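Local coordinates for protein glutathione S-transferase omega-like 2 (Saccharomyces cerevisiae, PDB 5LKB) that acts as a one-cysteine thiol transferase on beta-hydroxyethyl disulfide and reduces dehydroascorbate and dimethylarsinic acid with glutathione, at residues A[48-52]-A[174-178]; A[208-212]-A[284-290]; A[55-60]-A[194-199]; A[36-41]-A[160-166]; A[16-20]-A[152-157]. All coordinates share one frame; numbering follows the deposited sequence.

How the contacts relate
Four of the five contacts open in the same order in which they close, a clear case of crossing loops. From the N terminus, 16-20, 36-41, 48-52 and 55-60 wait in turn until 152-157 closes contact 5, 160-166 closes contact 4, 174-178 closes contact 1 and 194-199 closes contact 3; each pair crosses and none nests. Contact 2 follows in series, entirely within the helical C-terminal part. Contact 4 builds the sheet, contact 1 lays two helices side by side, and contact 5 joins loops that flank the glutathione site. Contact 3 ties the end of helix 47-58 to the linker, whose L199 meets E285 of contact 2 through the backbone.

Contact 1 (A[48-52]-A[174-178]); sequences WAHRT and SSEII
S174 faces R51 and W48 where two helices run side by side. Its OG lies against the outer part of the arginine, 3.4 Å from R51 CD, and accepts a hydrogen bond from R51 NH1 at 2.9 Å. That bond is weak, with an N-H...O angle of only 116°, and the hydroxyl approaches the guanidinium obliquely, so it is held by packing on CD as well as by a poorly aimed N-H. The S174 CB rests on the W48 carbonyl, 3.3 Å from its O. R51 arrives by a chain extended from CG to NE, and CE3 of the W48 indole lies over one face of its guanidinium, 3.7 Å above the plane. Helices 47-58 and 174-182 are the pair that, in the thioredoxin-like domain of a glutathione transferase, lie parallel against the sheet; here the axes of the two short segments differ by 1° and approach to 8.8 Å. The first follows the nucleophile C46, and the second begins with S174, a glutathione-binding residue whose OG also bonds a glycerol molecule. One turn further along, T52 meets I177 and I178 mainly through its CG2 methyl. Its OG1 sits between the backbone N and the carbonyl carbon (chi1 72°) and donates to A49 O at 2.8 Å along a lone pair, which fixes the rotation and turns CG2 outward to I177 CG2 at 3.6 Å. The same methyl also meets I178 CG2, which in turn rests 3.7 Å from R51 O.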
# COMPACT_ATOMS: atom_id res chain seq x y z
N TRP A 48 18.58 9.46 5.36
CA TRP A 48 19.82 10.23 5.17
C TRP A 48 20.63 10.16 6.46
O TRP A 48 21.83 9.83 6.45
CB TRP A 48 19.42 11.66 4.75
CG TRP A 48 18.38 11.77 3.67
CD1 TRP A 48 17.06 12.05 3.84
CD2 TRP A 48 18.53 11.45 2.27
NE1 TRP A 48 16.38 11.94 2.66
CE2 TRP A 48 17.26 11.61 1.67
CE3 TRP A 48 19.61 11.10 1.46
CZ2 TRP A 48 17.06 11.43 0.32
CZ3 TRP A 48 19.42 10.94 0.12
CH2 TRP A 48 18.13 11.10 -0.45
N ALA A 49 19.98 10.50 7.58
CA ALA A 49 20.65 10.39 8.88
C ALA A 49 21.04 8.95 9.19
O ALA A 49 22.07 8.68 9.81
CB ALA A 49 19.73 10.95 9.96
N HIS A 50 20.22 7.98 8.75
CA HIS A 50 20.53 6.60 9.01
C HIS A 50 21.89 6.23 8.41
O HIS A 50 22.61 5.44 8.96
CB HIS A 50 19.37 5.71 8.50
CG HIS A 50 19.40 4.28 8.96
ND1 HIS A 50 18.41 3.37 8.59
CD2 HIS A 50 20.23 3.64 9.80
CE1 HIS A 50 18.66 2.22 9.18
NE2 HIS A 50 19.76 2.36 9.93
N ARG A 51 22.25 6.80 7.26
CA ARG A 51 23.55 6.52 6.65
C ARG A 51 24.64 6.79 7.64
O ARG A 51 25.58 6.02 7.72
CB ARG A 51 23.79 7.42 5.45
CG ARG A 51 22.79 7.33 4.26
CD ARG A 51 23.05 8.51 3.37
NE ARG A 51 22.52 8.32 2.03
CZ ARG A 51 22.77 9.14 1.02
NH1 ARG A 51 23.59 10.18 1.23
NH2 ARG A 51 22.26 8.89 -0.16
N THR A 52 24.50 7.87 8.38
CA THR A 52 25.57 8.29 9.28
C THR A 52 25.64 7.41 10.52
O THR A 52 26.74 7.21 11.05
CB THR A 52 25.43 9.78 9.64
OG1 THR A 52 24.36 10.05 10.53
CG2 THR A 52 25.27 10.65 8.43
N SER A 174 24.45 14.35 4.33
CA SER A 174 24.76 12.99 4.76
C SER A 174 25.83 12.34 3.88
O SER A 174 26.58 11.48 4.36
CB SER A 174 23.46 12.12 4.80
OG SER A 174 22.95 11.87 3.48
N SER A 175 25.88 12.67 2.59
CA SER A 175 26.82 12.00 1.70
C SER A 175 28.25 12.40 2.05
O SER A 175 29.16 11.62 1.76
CB SER A 175 26.53 12.37 0.23
OG SER A 175 26.74 13.75 -0.04
N GLU A 176 28.42 13.58 2.68
CA GLU A 176 29.76 14.07 3.04
C GLU A 176 30.07 13.64 4.46
O GLU A 176 31.21 13.28 4.77
CB GLU A 176 29.82 15.58 2.90
CG GLU A 176 29.86 15.98 1.41
CD GLU A 176 29.66 17.47 1.16
OE1 GLU A 176 29.39 18.26 2.09
OE2 GLU A 176 29.74 17.89 -0.02
N ILE A 177 29.08 13.68 5.36
CA ILE A 177 29.34 13.18 6.72
C ILE A 177 29.89 11.76 6.68
O ILE A 177 30.82 11.42 7.41
CB ILE A 177 28.09 13.31 7.61
CG1 ILE A 177 27.71 14.77 7.85
CG2 ILE A 177 28.24 12.55 8.95
CD1 ILE A 177 26.26 14.96 8.39
N ILE A 178 29.33 10.88 5.84
CA ILE A 178 29.83 9.52 5.82
C ILE A 178 31.25 9.42 5.24
O ILE A 178 31.99 8.48 5.55
CB ILE A 178 28.80 8.58 5.14
CG1 ILE A 178 28.62 8.93 3.65
CG2 ILE A 178 27.53 8.56 5.96
CD1 ILE A 178 27.51 8.06 2.97

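Contact 2 (A[208-212]-A[284-290]); sequences IDDFN and TEADIRL
The side-chain amide of N212 lies flat on the guanidinium of R289, their planes only 8° apart and N212 CG 3.2 Å from R289 NE. The overlap is offset toward the rim of the cation, and R289 NE points to water 1 at its edge. In its own plane, N212 ND2 donates to E285 OE1 at 2.9 Å, on the anti lone pair of a carboxylate whose other oxygen is salt-bridged to R179. N212 OD1 takes a hydrogen from water 2, which gives its second to A286 O. Carbon contacts flank this polar middle: F211 CD2 meets A286 CB at 3.7 Å, and I208 CD1 reaches T284 CB tip to tip. T284 and D287 form a capping box at the start of helix 285-304, the N-capping box familiar from the C-terminal domain of glutathione transferases. A leucine in place of R289 would probably leave the N212 amide without its flat charged partner and water 1 without the N-H it accepts from. With a carboxylate at the NH2 end and a water donor at the oxygen, the amide has one sensible orientation, and a flip would set oxygen against oxygen.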
# COMPACT_ATOMS: atom_id res chain seq x y z
N ILE A 208 31.70 3.10 -7.05
CA ILE A 208 30.84 3.59 -5.96
C ILE A 208 30.20 4.92 -6.31
O ILE A 208 28.99 5.12 -6.13
CB ILE A 208 31.61 3.68 -4.63
CG1 ILE A 208 31.94 2.29 -4.10
CG2 ILE A 208 30.88 4.53 -3.61
CD1 ILE A 208 32.98 2.26 -3.00
N ASP A 209 30.98 5.87 -6.81
CA ASP A 209 30.40 7.16 -7.12
C ASP A 209 29.36 7.06 -8.24
O ASP A 209 28.34 7.76 -8.20
CB ASP A 209 31.49 8.15 -7.53
CG ASP A 209 32.26 8.67 -6.35
OD1 ASP A 209 31.79 8.60 -5.20
OD2 ASP A 209 33.43 9.10 -6.56
N ASP A 210 29.63 6.25 -9.27
CA ASP A 210 28.71 6.16 -10.40
C ASP A 210 27.42 5.47 -9.97
O ASP A 210 26.34 5.92 -10.35
CB ASP A 210 29.36 5.39 -11.55
CG ASP A 210 30.50 6.16 -12.22
OD1 ASP A 210 30.63 7.39 -11.98
OD2 ASP A 210 31.21 5.51 -13.02
N PHE A 211 27.51 4.38 -9.20
CA PHE A 211 26.31 3.73 -8.66
C PHE A 211 25.54 4.70 -7.78
O PHE A 211 24.31 4.87 -7.94
CB PHE A 211 26.76 2.50 -7.87
CG PHE A 211 25.66 1.61 -7.36
CD1 PHE A 211 25.12 0.65 -8.18
CD2 PHE A 211 25.29 1.66 -6.02
CE1 PHE A 211 24.11 -0.20 -7.70
CE2 PHE A 211 24.30 0.82 -5.51
CZ PHE A 211 23.71 -0.12 -6.34
N ASN A 212 26.21 5.33 -6.83
CA ASN A 212 25.60 6.30 -5.92
C ASN A 212 24.83 7.37 -6.67
O ASN A 212 23.78 7.81 -6.22
CB ASN A 212 26.66 7.02 -5.06
CG ASN A 212 27.14 6.24 -3.85
OD1 ASN A 212 26.72 5.11 -3.55
ND2 ASN A 212 28.15 6.84 -3.18
N THR A 284 30.60 -1.72 1.07
CA THR A 284 30.98 -0.36 0.80
C THR A 284 29.86 0.60 1.13
O THR A 284 28.69 0.22 1.40
CB THR A 284 31.39 -0.15 -0.67
OG1 THR A 284 30.22 -0.03 -1.50
CG2 THR A 284 32.35 -1.25 -1.17
N GLU A 285 30.21 1.88 1.05
CA GLU A 285 29.28 2.98 1.17
C GLU A 285 28.08 2.84 0.23
O GLU A 285 26.98 3.30 0.56
CB GLU A 285 30.01 4.26 0.80
CG GLU A 285 29.18 5.46 0.78
CD GLU A 285 29.98 6.69 0.32
OE1 GLU A 285 29.76 7.15 -0.82
OE2 GLU A 285 30.79 7.18 1.13
N ALA A 286 28.29 2.26 -0.96
CA ALA A 286 27.19 2.10 -1.91
C ALA A 286 26.10 1.25 -1.28
O ALA A 286 24.90 1.52 -1.48
CB ALA A 286 27.67 1.43 -3.19
N ASP A 287 26.50 0.19 -0.55
CA ASP A 287 25.49 -0.64 0.14
C ASP A 287 24.76 0.16 1.21
O ASP A 287 23.52 0.01 1.39
CB ASP A 287 26.13 -1.86 0.77
CG ASP A 287 26.80 -2.72 -0.22
OD1 ASP A 287 26.16 -3.29 -1.10
OD2 ASP A 287 28.06 -2.88 -0.12
N ILE A 288 25.49 0.94 1.97
CA ILE A 288 24.91 1.72 3.05
C ILE A 288 23.85 2.66 2.51
O ILE A 288 22.73 2.73 3.03
CB ILE A 288 26.03 2.44 3.84
CG1 ILE A 288 26.91 1.39 4.54
CG2 ILE A 288 25.42 3.43 4.84
CD1 ILE A 288 28.15 1.94 5.18
N ARG A 289 24.18 3.39 1.46
CA ARG A 289 23.29 4.38 0.92
C ARG A 289 22.05 3.72 0.33
O ARG A 289 20.95 4.24 0.54
CB ARG A 289 24.01 5.26 -0.11
CG ARG A 289 25.04 6.25 0.53
CD ARG A 289 25.95 6.83 -0.61
NE ARG A 289 25.14 7.41 -1.67
CZ ARG A 289 25.23 8.61 -2.18
NH1 ARG A 289 26.15 9.48 -1.76
NH2 ARG A 289 24.40 8.95 -3.17
N LEU A 290 22.20 2.59 -0.35
CA LEU A 290 21.02 1.91 -0.90
C LEU A 290 20.18 1.35 0.23
O LEU A 290 18.93 1.39 0.17
CB LEU A 290 21.43 0.79 -1.84
CG LEU A 290 20.28 -0.04 -2.47
CD1 LEU A 290 19.41 0.86 -3.28
CD2 LEU A 290 20.82 -1.14 -3.31
O HOH W 1 23.10 6.18 -3.22
O HOH W 2 24.31 3.64 -3.40

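Contact 3 (A[55-60]-A[194-199]); sequences TRALKG and HKKTDL
K59 and H194 bring their CA atoms to 5.1 Å as the chain leaves helix 47-58, and G60, at a phi of 71°, is the C-prime residue of the Schellman motif that ends that helix. The imidazole of H194 covers the turn: G60 CA sits 3.6 Å from the ring centroid and 13° off its normal, a CH-pi contact over one face. A CB on G60 would collide with H194 CG, so the turn leaves no room for a side chain. At its edge the same ring brings CD2 to L58 O at 3.2 Å, and water 3 gives that carbonyl a hydrogen bond. K59 begins by pointing away from segment 194-199, then doubles back through bends at chi2 (-63°) and chi3. This folded chain delivers NZ to two backbone carbonyls, T197 O at 2.8 Å and H194 O at 2.9 Å, each met somewhat out of its carbonyl plane. As in other glutathione transferases, segment 194-199 probably belongs to the linker between the thioredoxin-like and helical domains, and the ammonium group sits by the last carbonyls around the end of helix 192-196, which would probably stabilise its charge. Beyond T197 the contact becomes apolar. L199 presents its two methyls to successive turns of helix 47-58, CD1 to T55 CG2 at 3.9 Å, with the two side chains sliding past each other in opposite directions, and CD2 to L58 CD1, with the side chains crossing at about a right angle. I288 of helix 285-304 also touches T55, L58 and L199, bringing the helical domain into this apolar patch.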
# COMPACT_ATOMS: atom_id res chain seq x y z
N THR A 55 27.44 4.17 9.44
CA THR A 55 28.85 4.42 9.21
C THR A 55 29.58 4.68 10.52
O THR A 55 30.68 4.16 10.73
CB THR A 55 29.00 5.59 8.24
OG1 THR A 55 28.33 5.32 6.99
CG2 THR A 55 30.47 5.81 7.87
N ARG A 56 28.97 5.44 11.42
CA ARG A 56 29.52 5.64 12.76
C ARG A 56 29.79 4.31 13.46
O ARG A 56 30.83 4.12 14.12
CB ARG A 56 28.63 6.58 13.58
CG ARG A 56 28.97 6.68 15.07
CD ARG A 56 28.13 7.74 15.66
NE ARG A 56 28.10 7.77 17.13
CZ ARG A 56 27.21 7.21 17.93
NH1 ARG A 56 26.17 6.48 17.47
NH2 ARG A 56 27.29 7.42 19.24
N ALA A 57 28.86 3.37 13.38
CA ALA A 57 29.09 2.08 14.01
C ALA A 57 30.20 1.29 13.31
O ALA A 57 31.08 0.74 14.00
CB ALA A 57 27.80 1.26 14.00
N LEU A 58 30.16 1.19 11.99
CA LEU A 58 31.08 0.35 11.24
C LEU A 58 32.51 0.85 11.42
O LEU A 58 33.46 0.06 11.43
CB LEU A 58 30.72 0.35 9.74
CG LEU A 58 29.47 -0.48 9.34
CD1 LEU A 58 29.16 -0.26 7.86
CD2 LEU A 58 29.65 -1.93 9.55
N LYS A 59 32.66 2.16 11.55
CA LYS A 59 34.01 2.72 11.69
C LYS A 59 34.43 2.82 13.15
O LYS A 59 35.52 3.37 13.42
CB LYS A 59 34.09 4.06 10.98
CG LYS A 59 34.13 3.96 9.42
CD LYS A 59 35.36 3.24 8.91
CE LYS A 59 36.52 4.20 8.86
NZ LYS A 59 37.86 3.49 9.13
N GLY A 60 33.62 2.31 14.09
CA GLY A 60 34.04 2.25 15.49
C GLY A 60 34.12 3.57 16.21
O GLY A 60 35.02 3.76 17.05
N HIS A 194 38.85 -1.30 13.30
CA HIS A 194 37.99 -0.28 12.71
C HIS A 194 38.77 0.70 11.82
O HIS A 194 38.29 1.12 10.76
CB HIS A 194 37.28 0.44 13.84
CG HIS A 194 36.22 -0.40 14.50
ND1 HIS A 194 36.32 -0.81 15.81
CD2 HIS A 194 35.05 -0.89 14.03
CE1 HIS A 194 35.25 -1.53 16.12
NE2 HIS A 194 34.46 -1.58 15.06
N LYS A 195 39.99 1.08 12.24
CA LYS A 195 40.84 1.93 11.43
C LYS A 195 41.01 1.39 10.01
O LYS A 195 40.94 2.15 9.03
CB LYS A 195 42.20 2.01 12.11
CG LYS A 195 43.05 3.13 11.63
CD LYS A 195 44.28 3.27 12.55
CE LYS A 195 45.35 4.15 11.97
NZ LYS A 195 46.26 4.66 13.06
N LYS A 196 41.24 0.08 9.88
CA LYS A 196 41.48 -0.54 8.57
C LYS A 196 40.21 -0.66 7.73
O LYS A 196 40.30 -0.74 6.50
CB LYS A 196 42.07 -1.95 8.75
N THR A 197 39.03 -0.70 8.35
CA THR A 197 37.81 -0.75 7.57
C THR A 197 37.79 0.46 6.64
O THR A 197 38.06 1.58 7.07
CB THR A 197 36.61 -0.74 8.51
OG1 THR A 197 36.55 -1.95 9.27
CG2 THR A 197 35.36 -0.66 7.75
N ASP A 198 37.50 0.21 5.36
CA ASP A 198 37.40 1.26 4.36
C ASP A 198 36.16 1.05 3.50
O ASP A 198 36.10 0.13 2.67
CB ASP A 198 38.67 1.28 3.47
CG ASP A 198 38.76 2.52 2.62
OD1 ASP A 198 37.79 3.33 2.49
OD2 ASP A 198 39.86 2.75 2.02
N LEU A 199 35.22 1.96 3.65
CA LEU A 199 33.93 1.88 2.95
C LEU A 199 34.00 2.47 1.54
O LEU A 199 33.06 2.33 0.76
CB LEU A 199 32.87 2.54 3.83
CG LEU A 199 32.59 1.80 5.13
CD1 LEU A 199 31.80 2.64 6.07
CD2 LEU A 199 31.88 0.51 4.89
O HOH W 3 33.81 -2.68 10.69

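Contact 4 (A[36-41]-A[160-166]); sequences GRYWLY and VLWDLET
Y41 and W162 mark the tight, buried end of this strand pair. Y41 turns its edge to the face of the W162 five-membered ring in an offset edge-to-face pair, planes at 81°, with Y41 CE2 3.7 Å from W162 CB. Backbone bonds pair W39 with W162 and Y41 with V160, while helix 141-148 packs on Y41, V160 and W162. Toward exposed E165, the solvent side, the ladder gives way to a salt-bridge network in which R37 and D163 stay buried. R37, with CG anti to its N (chi1 176°) and an extended chain, grips D163 side-on: NE to OD1 at 2.7 Å, NH2 to OD2 at 3.0 Å, both in the guanidinium plane. E165 stacks on one face of that cation, OE1 3.3 Å from R37 CZ, and attracts it by charge alone; Y38 OH, bonded to K32 O, lies over the opposite face. D163 also accepts from E165 N in an Asx turn and from T166 N, so four N-H donors would probably hold its carboxylate still and favour its ionised form. Strands 38-42 and 160-163 are the antiparallel central pair of the four-stranded mixed sheet, order 2-1-3-4, of the thioredoxin-like fold.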
# COMPACT_ATOMS: atom_id res chain seq x y z
N GLY A 36 35.39 13.55 22.07
CA GLY A 36 34.64 14.45 22.90
C GLY A 36 34.30 15.81 22.33
O GLY A 36 33.86 16.68 23.08
N ARG A 37 34.52 16.04 21.05
CA ARG A 37 34.35 17.37 20.48
C ARG A 37 33.14 17.47 19.55
O ARG A 37 32.49 18.52 19.47
CB ARG A 37 35.62 17.81 19.70
CG ARG A 37 35.47 19.16 19.01
CD ARG A 37 36.79 19.67 18.45
NE ARG A 37 36.47 20.88 17.73
CZ ARG A 37 37.36 21.65 17.09
NH1 ARG A 37 38.64 21.29 17.06
NH2 ARG A 37 36.95 22.75 16.45
N TYR A 38 32.89 16.42 18.76
CA TYR A 38 31.81 16.45 17.76
C TYR A 38 30.63 15.58 18.20
O TYR A 38 30.78 14.61 18.94
CB TYR A 38 32.37 16.01 16.40
CG TYR A 38 33.54 16.89 15.94
CD1 TYR A 38 33.32 18.11 15.33
CD2 TYR A 38 34.82 16.47 16.12
CE1 TYR A 38 34.38 18.93 14.95
CE2 TYR A 38 35.88 17.28 15.76
CZ TYR A 38 35.65 18.49 15.14
OH TYR A 38 36.69 19.36 14.73
N TRP A 39 29.47 15.93 17.65
CA TRP A 39 28.22 15.30 18.01
C TRP A 39 27.42 15.09 16.73
O TRP A 39 27.54 15.83 15.76
CB TRP A 39 27.38 16.19 18.93
CG TRP A 39 26.58 15.39 19.93
CD1 TRP A 39 25.26 15.12 19.91
CD2 TRP A 39 27.11 14.77 21.09
NE1 TRP A 39 24.92 14.34 21.00
CE2 TRP A 39 26.05 14.13 21.75
CE3 TRP A 39 28.37 14.70 21.65
CZ2 TRP A 39 26.23 13.45 22.94
CZ3 TRP A 39 28.55 14.03 22.79
CH2 TRP A 39 27.49 13.39 23.44
N LEU A 40 26.64 14.03 16.72
CA LEU A 40 25.84 13.64 15.58
C LEU A 40 24.39 13.65 16.03
O LEU A 40 23.98 12.80 16.85
CB LEU A 40 26.29 12.26 15.07
CG LEU A 40 25.54 11.78 13.82
CD1 LEU A 40 25.89 12.77 12.63
CD2 LEU A 40 25.93 10.39 13.48
N TYR A 41 23.58 14.59 15.50
CA TYR A 41 22.15 14.69 15.80
C TYR A 41 21.38 14.10 14.63
O TYR A 41 21.60 14.48 13.48
CB TYR A 41 21.72 16.15 15.96
CG TYR A 41 22.33 16.87 17.18
CD1 TYR A 41 21.73 16.75 18.43
CD2 TYR A 41 23.49 17.64 17.08
CE1 TYR A 41 22.27 17.38 19.55
CE2 TYR A 41 24.01 18.27 18.18
CZ TYR A 41 23.38 18.18 19.39
OH TYR A 41 23.93 18.82 20.49
N VAL A 160 22.83 16.27 11.51
CA VAL A 160 23.70 17.40 11.78
C VAL A 160 24.96 16.89 12.46
O VAL A 160 24.87 16.21 13.50
CB VAL A 160 22.99 18.44 12.65
CG1 VAL A 160 23.98 19.51 13.12
CG2 VAL A 160 21.84 19.11 11.88
N LEU A 161 26.12 17.21 11.88
CA LEU A 161 27.42 16.95 12.51
C LEU A 161 27.92 18.28 13.12
O LEU A 161 28.09 19.27 12.41
CB LEU A 161 28.41 16.38 11.51
CG LEU A 161 29.82 16.14 12.04
CD1 LEU A 161 29.80 15.04 13.11
CD2 LEU A 161 30.74 15.78 10.91
N TRP A 162 27.97 18.31 14.45
CA TRP A 162 28.06 19.52 15.29
C TRP A 162 29.42 19.57 15.97
O TRP A 162 29.92 18.55 16.44
CB TRP A 162 27.04 19.43 16.40
CG TRP A 162 26.98 20.64 17.38
CD1 TRP A 162 27.44 20.67 18.67
CD2 TRP A 162 26.39 21.92 17.14
NE1 TRP A 162 27.13 21.87 19.24
CE2 TRP A 162 26.55 22.68 18.32
CE3 TRP A 162 25.78 22.51 16.05
CZ2 TRP A 162 26.04 23.99 18.45
CZ3 TRP A 162 25.30 23.83 16.17
CH2 TRP A 162 25.48 24.56 17.35
N ASP A 163 30.00 20.79 16.04
CA ASP A 163 31.25 21.03 16.76
C ASP A 163 30.94 21.72 18.07
O ASP A 163 30.46 22.86 18.08
CB ASP A 163 32.19 21.92 15.94
CG ASP A 163 33.45 22.25 16.72
OD1 ASP A 163 33.82 21.40 17.54
OD2 ASP A 163 34.03 23.32 16.44
N LEU A 164 31.24 21.03 19.17
CA LEU A 164 31.03 21.60 20.51
C LEU A 164 31.97 22.76 20.82
O LEU A 164 31.62 23.62 21.63
CB LEU A 164 31.21 20.52 21.56
CG LEU A 164 30.11 19.42 21.58
CD1 LEU A 164 30.64 18.25 22.45
CD2 LEU A 164 28.76 19.95 22.07
N GLU A 165 33.11 22.85 20.15
CA GLU A 165 34.05 23.92 20.48
C GLU A 165 33.63 25.26 19.88
O GLU A 165 33.63 26.30 20.56
CB GLU A 165 35.44 23.51 20.01
CG GLU A 165 36.10 22.50 20.96
CD GLU A 165 37.60 22.33 20.71
OE1 GLU A 165 38.22 23.14 19.95
OE2 GLU A 165 38.15 21.35 21.27
N THR A 166 33.32 25.28 18.60
CA THR A 166 32.92 26.52 17.95
C THR A 166 31.39 26.70 17.97
O THR A 166 30.90 27.78 17.61
CB THR A 166 33.48 26.55 16.52
OG1 THR A 166 32.90 25.47 15.76
CG2 THR A 166 35.01 26.39 16.47

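Contact 5 (A[16-20]-A[152-157]); sequences QVSSF and YSARFT
Q16 docks its side-chain amide on the backbone of R155, OE1 accepting from R155 N at 3.0 Å and NE2 donating to R155 O at 3.1 Å. The contact joins two irregular loops beside the glutathione site, the second within the thioredoxin-like domain: R155 is a glutathione-binding residue, as is R15 beside Q16, and the loop 152-157, with an inverse gamma turn centred on F156, leads to a third, V158. R155 N lies in the carbonyl plane of the amide, on a lone pair of OE1. The chain reaches that far because CG stands between the backbone N and carbonyl carbon of Q16 (chi1 75°) and the rest is extended. A leucine here would probably leave both R155 N and R155 O without the amide and slacken the hold of the two loops on each other. Around this pair lie carbons, with A154 CB 3.5 Å from Q16 OE1 and T157 CG2 near NE2. NE2 gives its other hydrogen to water 4, which donates in turn to T157 OG1. In the second shell, Y152 OH donates to R155 O at 2.7 Å from the face of that carbonyl opposite Q16 NE2, so the oxygen is gripped twice and R155 is positioned from within its own loop. The Y152 ring also meets F20, CE1 to CE1 at 3.8 Å; their planes lie 29° apart but slid so that they scarcely overlap. F20 N is tied to N172 OD1. Between the two loops, water 5 accepts from S19 N and donates to Y152 OH at 2.8 Å.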
# COMPACT_ATOMS: atom_id res chain seq x y z
N GLN A 16 16.11 20.75 -1.23
CA GLN A 16 17.06 21.86 -1.06
C GLN A 16 18.49 21.35 -1.00
O GLN A 16 18.78 20.24 -0.53
CB GLN A 16 16.74 22.59 0.23
CG GLN A 16 17.15 21.89 1.55
CD GLN A 16 16.75 22.68 2.81
OE1 GLN A 16 15.81 23.49 2.78
NE2 GLN A 16 17.47 22.45 3.92
N VAL A 17 19.44 22.18 -1.45
CA VAL A 17 20.85 21.87 -1.31
C VAL A 17 21.24 22.16 0.13
O VAL A 17 20.87 23.21 0.71
CB VAL A 17 21.66 22.72 -2.30
CG1 VAL A 17 23.13 22.58 -2.05
CG2 VAL A 17 21.36 22.30 -3.76
N SER A 18 21.98 21.23 0.74
CA SER A 18 22.45 21.44 2.10
C SER A 18 23.51 22.54 2.15
O SER A 18 24.40 22.61 1.29
CB SER A 18 23.10 20.18 2.61
OG SER A 18 22.18 19.12 2.58
N SER A 19 23.44 23.33 3.22
CA SER A 19 24.22 24.55 3.35
C SER A 19 25.53 24.37 4.07
O SER A 19 26.42 25.19 3.86
CB SER A 19 23.44 25.59 4.14
OG SER A 19 22.20 25.78 3.52
N PHE A 20 25.72 23.34 4.90
CA PHE A 20 26.92 23.21 5.72
C PHE A 20 27.74 22.08 5.13
O PHE A 20 27.36 20.91 5.20
CB PHE A 20 26.61 22.99 7.19
CG PHE A 20 25.83 24.10 7.81
CD1 PHE A 20 24.45 24.10 7.77
CD2 PHE A 20 26.49 25.18 8.41
CE1 PHE A 20 23.72 25.13 8.34
CE2 PHE A 20 25.77 26.22 8.95
CZ PHE A 20 24.37 26.20 8.91
N TYR A 152 20.24 31.84 9.08
CA TYR A 152 19.82 30.65 8.34
C TYR A 152 18.35 30.76 7.97
O TYR A 152 17.52 31.17 8.78
CB TYR A 152 20.05 29.40 9.19
CG TYR A 152 19.83 28.10 8.44
CD1 TYR A 152 20.75 27.63 7.50
CD2 TYR A 152 18.67 27.36 8.63
CE1 TYR A 152 20.54 26.42 6.80
CE2 TYR A 152 18.45 26.18 7.90
CZ TYR A 152 19.40 25.71 7.03
OH TYR A 152 19.18 24.57 6.31
N SER A 153 18.00 30.38 6.74
CA SER A 153 16.61 30.47 6.31
C SER A 153 16.27 29.39 5.29
O SER A 153 15.67 29.66 4.24
CB SER A 153 16.30 31.86 5.77
OG SER A 153 17.04 32.05 4.58
N ALA A 154 16.65 28.15 5.57
CA ALA A 154 16.16 26.98 4.85
C ALA A 154 15.56 26.02 5.86
O ALA A 154 15.34 26.37 7.02
CB ALA A 154 17.30 26.36 4.04
N ARG A 155 15.28 24.79 5.41
CA ARG A 155 14.75 23.76 6.30
C ARG A 155 15.83 23.24 7.24
O ARG A 155 16.99 23.09 6.87
CB ARG A 155 14.18 22.61 5.49
CG ARG A 155 12.94 23.05 4.66
CD ARG A 155 12.59 22.05 3.60
NE ARG A 155 12.10 20.78 4.14
CZ ARG A 155 10.81 20.42 4.22
NH1 ARG A 155 9.85 21.24 3.81
NH2 ARG A 155 10.48 19.23 4.71
N PHE A 156 15.38 22.89 8.46
CA PHE A 156 16.24 22.50 9.56
C PHE A 156 16.39 20.97 9.55
O PHE A 156 15.75 20.24 10.32
CB PHE A 156 15.64 22.96 10.88
CG PHE A 156 15.24 24.38 10.89
CD1 PHE A 156 16.20 25.37 10.83
CD2 PHE A 156 13.92 24.75 11.00
CE1 PHE A 156 15.83 26.70 10.83
CE2 PHE A 156 13.55 26.09 11.02
CZ PHE A 156 14.53 27.06 10.95
N THR A 157 17.21 20.48 8.64
CA THR A 157 17.24 19.05 8.31
C THR A 157 18.15 18.28 9.25
O THR A 157 19.05 18.83 9.90
CB THR A 157 17.72 18.83 6.88
OG1 THR A 157 18.97 19.53 6.67
CG2 THR A 157 16.71 19.34 5.87
O HOH W 4 19.54 20.61 4.16
O HOH W 5 20.95 22.98 4.78